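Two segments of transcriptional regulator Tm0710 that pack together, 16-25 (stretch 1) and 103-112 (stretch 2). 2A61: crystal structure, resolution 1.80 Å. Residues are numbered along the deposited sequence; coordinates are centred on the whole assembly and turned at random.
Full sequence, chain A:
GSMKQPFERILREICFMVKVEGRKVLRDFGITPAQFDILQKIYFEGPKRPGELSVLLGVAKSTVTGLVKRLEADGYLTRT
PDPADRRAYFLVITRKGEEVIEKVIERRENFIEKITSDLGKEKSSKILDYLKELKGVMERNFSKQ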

ATOM      1  N   PHE A  16      -2.889  -5.340   5.219  1.00 19.99           N
ATOM      2  CA  PHE A  16      -4.150  -4.670   4.884  1.00 20.07           C
ATOM      3  C   PHE A  16      -4.807  -4.086   6.129  1.00 19.63           C
ATOM      4  O   PHE A  16      -5.172  -2.918   6.120  1.00 19.32           O
ATOM      5  CB  PHE A  16      -5.098  -5.614   4.086  1.00 21.03           C
ATOM      6  CG  PHE A  16      -6.466  -5.017   3.785  1.00 24.91           C
ATOM      7  CD1 PHE A  16      -6.661  -4.220   2.657  1.00 27.02           C
ATOM      8  CD2 PHE A  16      -7.545  -5.240   4.639  1.00 28.39           C
ATOM      9  CE1 PHE A  16      -7.920  -3.666   2.375  1.00 27.62           C
ATOM     10  CE2 PHE A  16      -8.807  -4.690   4.368  1.00 28.73           C
ATOM     11  CZ  PHE A  16      -8.980  -3.890   3.240  1.00 26.43           C
ATOM     12  N   MET A  17      -4.943  -4.880   7.200  1.00 19.09           N
ATOM     13  CA  MET A  17      -5.630  -4.414   8.413  1.00 19.13           C
ATOM     14  C   MET A  17      -4.907  -3.258   9.087  1.00 18.75           C
ATOM     15  O   MET A  17      -5.547  -2.293   9.531  1.00 17.62           O
ATOM     16  CB  MET A  17      -5.872  -5.548   9.439  1.00 19.34           C
ATOM     17  CG  MET A  17      -6.994  -6.507   8.972  1.00 18.87           C
ATOM     18  SD  MET A  17      -7.439  -7.724  10.219  1.00 19.51           S
ATOM     19  CE  MET A  17      -6.067  -8.877   9.989  1.00 18.52           C
ATOM     20  N   VAL A  18      -3.584  -3.350   9.185  1.00 17.53           N
ATOM     21  CA  VAL A  18      -2.883  -2.256   9.812  1.00 18.23           C
ATOM     22  C   VAL A  18      -2.905  -1.017   8.910  1.00 18.53           C
ATOM     23  O   VAL A  18      -2.959   0.082   9.423  1.00 17.50           O
ATOM     24  CB  VAL A  18      -1.489  -2.624  10.299  1.00 17.63           C
ATOM     25  CG1 VAL A  18      -0.622  -2.970   9.161  1.00 21.19           C
ATOM     26  CG2 VAL A  18      -0.929  -1.460  11.165  1.00 18.38           C
ATOM     27  N   LYS A  19      -2.815  -1.213   7.592  1.00 18.53           N
ATOM     28  CA  LYS A  19      -2.885  -0.077   6.635  1.00 19.75           C
ATOM     29  C   LYS A  19      -4.223   0.667   6.793  1.00 20.40           C
ATOM     30  O   LYS A  19      -4.246   1.893   6.948  1.00 19.56           O
ATOM     31  CB  LYS A  19      -2.711  -0.574   5.187  1.00 19.82           C
ATOM     32  CG  LYS A  19      -2.792   0.525   4.077  1.00 19.65           C
ATOM     33  CD  LYS A  19      -2.968  -0.144   2.711  1.00 22.35           C
ATOM     34  CE  LYS A  19      -3.007   0.892   1.540  1.00 24.58           C
ATOM     35  NZ  LYS A  19      -1.643   1.453   1.410  1.00 28.83           N
ATOM     36  N   VAL A  20      -5.325  -0.088   6.772  1.00 20.07           N
ATOM     37  CA  VAL A  20      -6.661   0.467   6.874  1.00 20.69           C
ATOM     38  C   VAL A  20      -6.876   1.143   8.212  1.00 19.93           C
ATOM     39  O   VAL A  20      -7.375   2.279   8.278  1.00 20.30           O
ATOM     40  CB  VAL A  20      -7.729  -0.617   6.589  1.00 20.17           C
ATOM     41  CG1 VAL A  20      -9.161  -0.092   6.848  1.00 23.93           C
ATOM     42  CG2 VAL A  20      -7.569  -1.119   5.163  1.00 20.78           C
ATOM     43  N   GLU A  21      -6.448   0.489   9.275  1.00 20.48           N
ATOM     44  CA  GLU A  21      -6.600   1.051  10.606  1.00 21.26           C
ATOM     45  C   GLU A  21      -5.910   2.420  10.793  1.00 19.52           C
ATOM     46  O   GLU A  21      -6.505   3.353  11.303  1.00 18.57           O
ATOM     47  CB  GLU A  21      -6.110   0.057  11.649  1.00 22.14           C
ATOM     48  CG  GLU A  21      -6.336   0.555  13.093  1.00 26.07           C
ATOM     49  CD  GLU A  21      -7.827   0.586  13.539  1.00 29.62           C
ATOM     50  OE1 GLU A  21      -8.677  -0.176  13.025  1.00 28.61           O
ATOM     51  OE2 GLU A  21      -8.139   1.401  14.433  1.00 34.69           O
ATOM     52  N   GLY A  22      -4.657   2.497  10.364  1.00 19.04           N
ATOM     53  CA  GLY A  22      -3.864   3.719  10.346  1.00 16.87           C
ATOM     54  C   GLY A  22      -4.511   4.813   9.525  1.00 16.60           C
ATOM     55  O   GLY A  22      -4.544   5.963   9.972  1.00 16.47           O
ATOM     56  N   ARG A  23      -5.048   4.474   8.357  1.00 15.89           N
ATOM     57  CA  ARG A  23      -5.616   5.512   7.431  1.00 15.11           C
ATOM     58  C   ARG A  23      -6.966   6.122   7.853  1.00 16.25           C
ATOM     59  O   ARG A  23      -7.449   7.071   7.229  1.00 15.42           O
ATOM     60  CB  ARG A  23      -5.672   4.992   5.998  1.00 15.33           C
ATOM     61  CG  ARG A  23      -4.268   5.064   5.285  1.00 16.82           C
ATOM     62  CD  ARG A  23      -4.253   4.277   3.990  1.00 20.01           C
ATOM     63  NE  ARG A  23      -2.994   4.280   3.256  1.00 20.20           N
ATOM     64  CZ  ARG A  23      -2.827   4.789   2.029  1.00 21.59           C
ATOM     65  NH1 ARG A  23      -3.831   5.317   1.353  1.00 21.14           N
ATOM     66  NH2 ARG A  23      -1.653   4.719   1.442  1.00 19.89           N
ATOM     67  N   LYS A  24      -7.553   5.563   8.911  1.00 17.06           N
ATOM     68  CA  LYS A  24      -8.816   6.045   9.511  1.00 18.93           C
ATOM     69  C   LYS A  24      -8.659   7.470  10.051  1.00 20.45           C
ATOM     70  O   LYS A  24      -9.629   8.233  10.093  1.00 19.46           O
ATOM     71  CB  LYS A  24      -9.302   5.084  10.603  1.00 18.11           C
ATOM     72  CG  LYS A  24      -9.859   3.780  10.049  1.00 20.89           C
ATOM     73  CD  LYS A  24     -10.230   2.840  11.197  1.00 24.04           C
ATOM     74  CE  LYS A  24     -10.910   1.577  10.692  1.00 24.73           C
ATOM     75  NZ  LYS A  24     -11.099   0.664  11.843  1.00 23.59           N
ATOM     76  N   VAL A  25      -7.435   7.847  10.429  1.00 20.69           N
ATOM     77  CA  VAL A  25      -7.163   9.227  10.843  1.00 20.53           C
ATOM     78  C   VAL A  25      -7.259  10.276   9.705  1.00 20.49           C
ATOM     79  O   VAL A  25      -7.494  11.451   9.971  1.00 19.77           O
ATOM     80  CB  VAL A  25      -5.813   9.396  11.664  1.00 22.25           C
ATOM     81  CG1 VAL A  25      -5.670   8.303  12.745  1.00 22.26           C
ATOM     82  CG2 VAL A  25      -4.677   9.368  10.794  1.00 21.41           C
ATOM     83  N   LYS A 103       0.360  11.026  13.178  1.00 20.53           N
ATOM     84  CA  LYS A 103      -0.961  10.549  13.669  1.00 20.38           C
ATOM     85  C   LYS A 103      -1.394   9.213  13.069  1.00 18.44           C
ATOM     86  O   LYS A 103      -2.005   8.389  13.751  1.00 18.03           O
ATOM     87  CB  LYS A 103      -2.027  11.628  13.476  1.00 21.43           C
ATOM     88  CG  LYS A 103      -1.974  12.691  14.607  1.00 25.70           C
ATOM     89  CD  LYS A 103      -2.940  13.884  14.426  1.00 25.14           C
ATOM     90  CE  LYS A 103      -2.624  14.989  15.460  1.00 28.41           C
ATOM     91  NZ  LYS A 103      -3.206  16.328  15.067  1.00 32.90           N
ATOM     92  N   VAL A 104      -1.064   8.979  11.807  1.00 17.82           N
ATOM     93  CA  VAL A 104      -1.259   7.653  11.201  1.00 17.42           C
ATOM     94  C   VAL A 104      -0.440   6.546  11.955  1.00 17.98           C
ATOM     95  O   VAL A 104      -0.964   5.452  12.293  1.00 17.42           O
ATOM     96  CB  VAL A 104      -0.967   7.689   9.664  1.00 16.06           C
ATOM     97  CG1 VAL A 104      -0.896   6.270   9.068  1.00 17.06           C
ATOM     98  CG2 VAL A 104      -2.006   8.548   8.933  1.00 15.23           C
ATOM     99  N   ILE A 105       0.838   6.838  12.181  1.00 18.44           N
ATOM    100  CA  ILE A 105       1.755   5.922  12.854  1.00 17.36           C
ATOM    101  C   ILE A 105       1.308   5.657  14.300  1.00 17.06           C
ATOM    102  O   ILE A 105       1.243   4.496  14.754  1.00 14.91           O
ATOM    103  CB  ILE A 105       3.219   6.467  12.783  1.00 18.37           C
ATOM    104  CG1 ILE A 105       3.700   6.440  11.316  1.00 14.91           C
ATOM    105  CG2 ILE A 105       4.107   5.659  13.686  1.00 16.14           C
ATOM    106  CD1 ILE A 105       5.041   7.074  11.064  1.00 20.02           C
ATOM    107  N   GLU A 106       0.949   6.740  14.987  1.00 17.64           N
ATOM    108  CA  GLU A 106       0.390   6.666  16.322  1.00 20.86           C
ATOM    109  C   GLU A 106      -0.832   5.733  16.368  1.00 18.44           C
ATOM    110  O   GLU A 106      -0.895   4.916  17.245  1.00 19.18           O
ATOM    111  CB  GLU A 106       0.012   8.057  16.847  1.00 20.19           C
ATOM    112  CG  GLU A 106      -0.730   8.057  18.155  1.00 25.79           C
ATOM    113  CD  GLU A 106      -1.109   9.460  18.622  1.00 27.70           C
ATOM    114  OE1 GLU A 106      -2.265   9.897  18.365  1.00 32.18           O
ATOM    115  OE2 GLU A 106      -0.225  10.117  19.225  1.00 35.91           O
ATOM    116  N   ARG A 107      -1.766   5.866  15.431  1.00 17.98           N
ATOM    117  CA  ARG A 107      -2.972   5.009  15.393  1.00 19.11           C
ATOM    118  C   ARG A 107      -2.584   3.538  15.172  1.00 18.20           C
ATOM    119  O   ARG A 107      -3.143   2.624  15.807  1.00 18.59           O
ATOM    120  CB  ARG A 107      -3.942   5.479  14.299  1.00 19.06           C
ATOM    121  CG  ARG A 107      -5.135   4.528  14.021  1.00 24.87           C
ATOM    122  CD  ARG A 107      -6.074   4.526  15.159  1.00 29.95           C
ATOM    123  NE  ARG A 107      -6.907   5.701  15.000  1.00 39.74           N
ATOM    124  CZ  ARG A 107      -8.149   5.688  14.536  1.00 40.32           C
ATOM    125  NH1 ARG A 107      -8.731   4.544  14.207  1.00 41.91           N
ATOM    126  NH2 ARG A 107      -8.803   6.838  14.434  1.00 42.32           N
ATOM    127  N   ARG A 108      -1.632   3.318  14.267  1.00 17.78           N
ATOM    128  CA  ARG A 108      -1.073   1.972  14.058  1.00 18.64           C
ATOM    129  C   ARG A 108      -0.412   1.380  15.313  1.00 18.98           C
ATOM    130  O   ARG A 108      -0.602   0.190  15.627  1.00 18.72           O
ATOM    131  CB  ARG A 108      -0.064   2.006  12.904  1.00 19.06           C
ATOM    132  CG  ARG A 108      -0.704   2.231  11.520  1.00 19.10           C
ATOM    133  CD  ARG A 108       0.341   2.598  10.476  1.00 19.28           C
ATOM    134  NE  ARG A 108       1.246   1.481  10.196  1.00 24.06           N
ATOM    135  CZ  ARG A 108       1.184   0.683   9.122  1.00 23.36           C
ATOM    136  NH1 ARG A 108       0.262   0.868   8.176  1.00 23.47           N
ATOM    137  NH2 ARG A 108       2.065  -0.309   8.983  1.00 27.32           N
ATOM    138  N   GLU A 109       0.404   2.192  16.002  1.00 19.84           N
ATOM    139  CA  GLU A 109       1.028   1.775  17.275  1.00 19.92           C
ATOM    140  C   GLU A 109      -0.042   1.377  18.316  1.00 19.75           C
ATOM    141  O   GLU A 109       0.101   0.348  19.013  1.00 19.59           O
ATOM    142  CB  GLU A 109       1.946   2.906  17.827  1.00 21.04           C
ATOM    143  CG  GLU A 109       3.258   3.102  16.991  1.00 19.20           C
ATOM    144  CD  GLU A 109       4.106   4.305  17.447  1.00 21.55           C
ATOM    145  OE1 GLU A 109       3.624   5.130  18.238  1.00 25.51           O
ATOM    146  OE2 GLU A 109       5.244   4.438  16.986  1.00 25.15           O
ATOM    147  N   ASN A 110      -1.096   2.183  18.418  1.00 18.89           N
ATOM    148  CA  ASN A 110      -2.187   1.903  19.369  1.00 19.98           C
ATOM    149  C   ASN A 110      -2.942   0.625  19.002  1.00 19.40           C
ATOM    150  O   ASN A 110      -3.257  -0.193  19.861  1.00 19.76           O
ATOM    151  CB  ASN A 110      -3.157   3.104  19.509  1.00 20.10           C
ATOM    152  CG  ASN A 110      -2.467   4.374  20.042  1.00 23.13           C
ATOM    153  OD1 ASN A 110      -1.367   4.326  20.610  1.00 26.91           O
ATOM    154  ND2 ASN A 110      -3.106   5.513  19.830  1.00 24.33           N
ATOM    155  N   PHE A 111      -3.176   0.441  17.710  1.00 18.99           N
ATOM    156  CA  PHE A 111      -3.787  -0.791  17.189  1.00 18.10           C
ATOM    157  C   PHE A 111      -2.907  -2.014  17.579  1.00 18.58           C
ATOM    158  O   PHE A 111      -3.390  -2.991  18.133  1.00 16.76           O
ATOM    159  CB  PHE A 111      -3.910  -0.649  15.679  1.00 18.38           C
ATOM    160  CG  PHE A 111      -4.605  -1.800  14.991  1.00 19.70           C
ATOM    161  CD1 PHE A 111      -5.799  -2.318  15.486  1.00 19.92           C
ATOM    162  CD2 PHE A 111      -4.096  -2.310  13.805  1.00 21.32           C
ATOM    163  CE1 PHE A 111      -6.417  -3.345  14.854  1.00 20.42           C
ATOM    164  CE2 PHE A 111      -4.739  -3.372  13.158  1.00 21.88           C
ATOM    165  CZ  PHE A 111      -5.889  -3.873  13.682  1.00 19.58           C
ATOM    166  N   ILE A 112      -1.601  -1.909  17.338  1.00 19.17           N
ATOM    167  CA  ILE A 112      -0.675  -3.020  17.601  1.00 20.61           C
ATOM    168  C   ILE A 112      -0.517  -3.243  19.121  1.00 21.88           C
ATOM    169  O   ILE A 112      -0.377  -4.384  19.569  1.00 21.26           O
ATOM    170  CB  ILE A 112       0.695  -2.757  16.925  1.00 21.27           C
ATOM    171  CG1 ILE A 112       0.565  -2.769  15.370  1.00 21.38           C
ATOM    172  CG2 ILE A 112       1.788  -3.748  17.449  1.00 19.84           C
ATOM    173  CD1 ILE A 112       0.084  -4.053  14.758  1.00 24.78           C
TER
HETATM  174  O   HOH W   1      -1.703   3.041   7.585  1.00 18.28           O

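How do the two backbones come so close? Stretch 2 is helical throughout and stretch 1 for most of its length, and their axes approach to 8.0 Å with an angle of 127° between their N-to-C directions, so the helices run in broadly opposed senses but cross steeply. The tightest point lies at Gly-22, whose CA is 4.8 Å from the CA of Val-104. Glycine has no side chain to hold the helices apart: Gly-22 CA lies 3.7 Å from Arg-108 CG and 4.0 Å from Arg-107 CG. An ideally placed CB here would point toward stretch 2 and fall 2.7 Å from Arg-108 CG, a clash. At this point the backbone of stretch 1 itself forms the contact surface, with the aliphatic parts of two arginines laid against it.

What does Glu-21 gain from its bent side chain? Its CA-to-CB bond points toward stretch 2, chi1 is t, and chi2 is p, which turns the chain at CG. That methylene sits over one face of the Phe-111 ring, with Glu-21 CG 3.8 Å from the centroid of the Phe-111 ring and 23° off the normal, a CH-pi contact. Beyond the turn, the carboxylate uses both oxygens. Glu-21 OE2 accepts a hydrogen bond from Arg-107 NH1 at 3.2 Å within a salt bridge across the helices, while Glu-21 OE1 accepts one from Lys-24 NZ at 2.8 Å within stretch 1. Lys-24 can reach it because its chi1 is m and its remaining chi angles are all t, so the extended chain carries the amine back along the helix to a residue three positions earlier.

Why do the two neighbouring arginines adopt different shapes? Arg-107 starts toward stretch 1 with chi1 t, then folds through p values at chi2 and chi3; this curled path brings NH1 to the edge-on meeting with Glu-21 OE2 and leaves the methylenes for apolar contact, with Arg-107 CB 3.7 Å from Val-25 CG1. Arg-108 leaves its helix sideways with chi1 m and chi2 t, and a p turn at chi3 helps bring its end nearer the partner. There one face of the guanidinium lies against Val-18 CG2, 3.6 Å from Arg-108 CZ, a flat group resting on a methyl. Arg-108 NH1 also donates to water 1 at 3.0 Å, and the same water donates to Lys-19 O at 2.9 Å, so a single water links this arginine to the opposing backbone. Arg-108 NE is satisfied elsewhere in the structure.

Which apolar side chains close the interface? Val-25 points toward stretch 2 with chi1 m, and its CG2 meets Val-104 CG2 at 3.4 Å, a tight methyl-to-methyl contact. Val-104, with chi1 t, also places CG2 3.8 Å from Gly-22 O. Farther along stretch 2, Phe-111 points toward stretch 1 with chi1 t, setting its ring beside Val-18, where Phe-111 CD2 is 4.2 Å from Val-18 CG2. The same ring thus receives a valine methyl as well as the Glu-21 methylene.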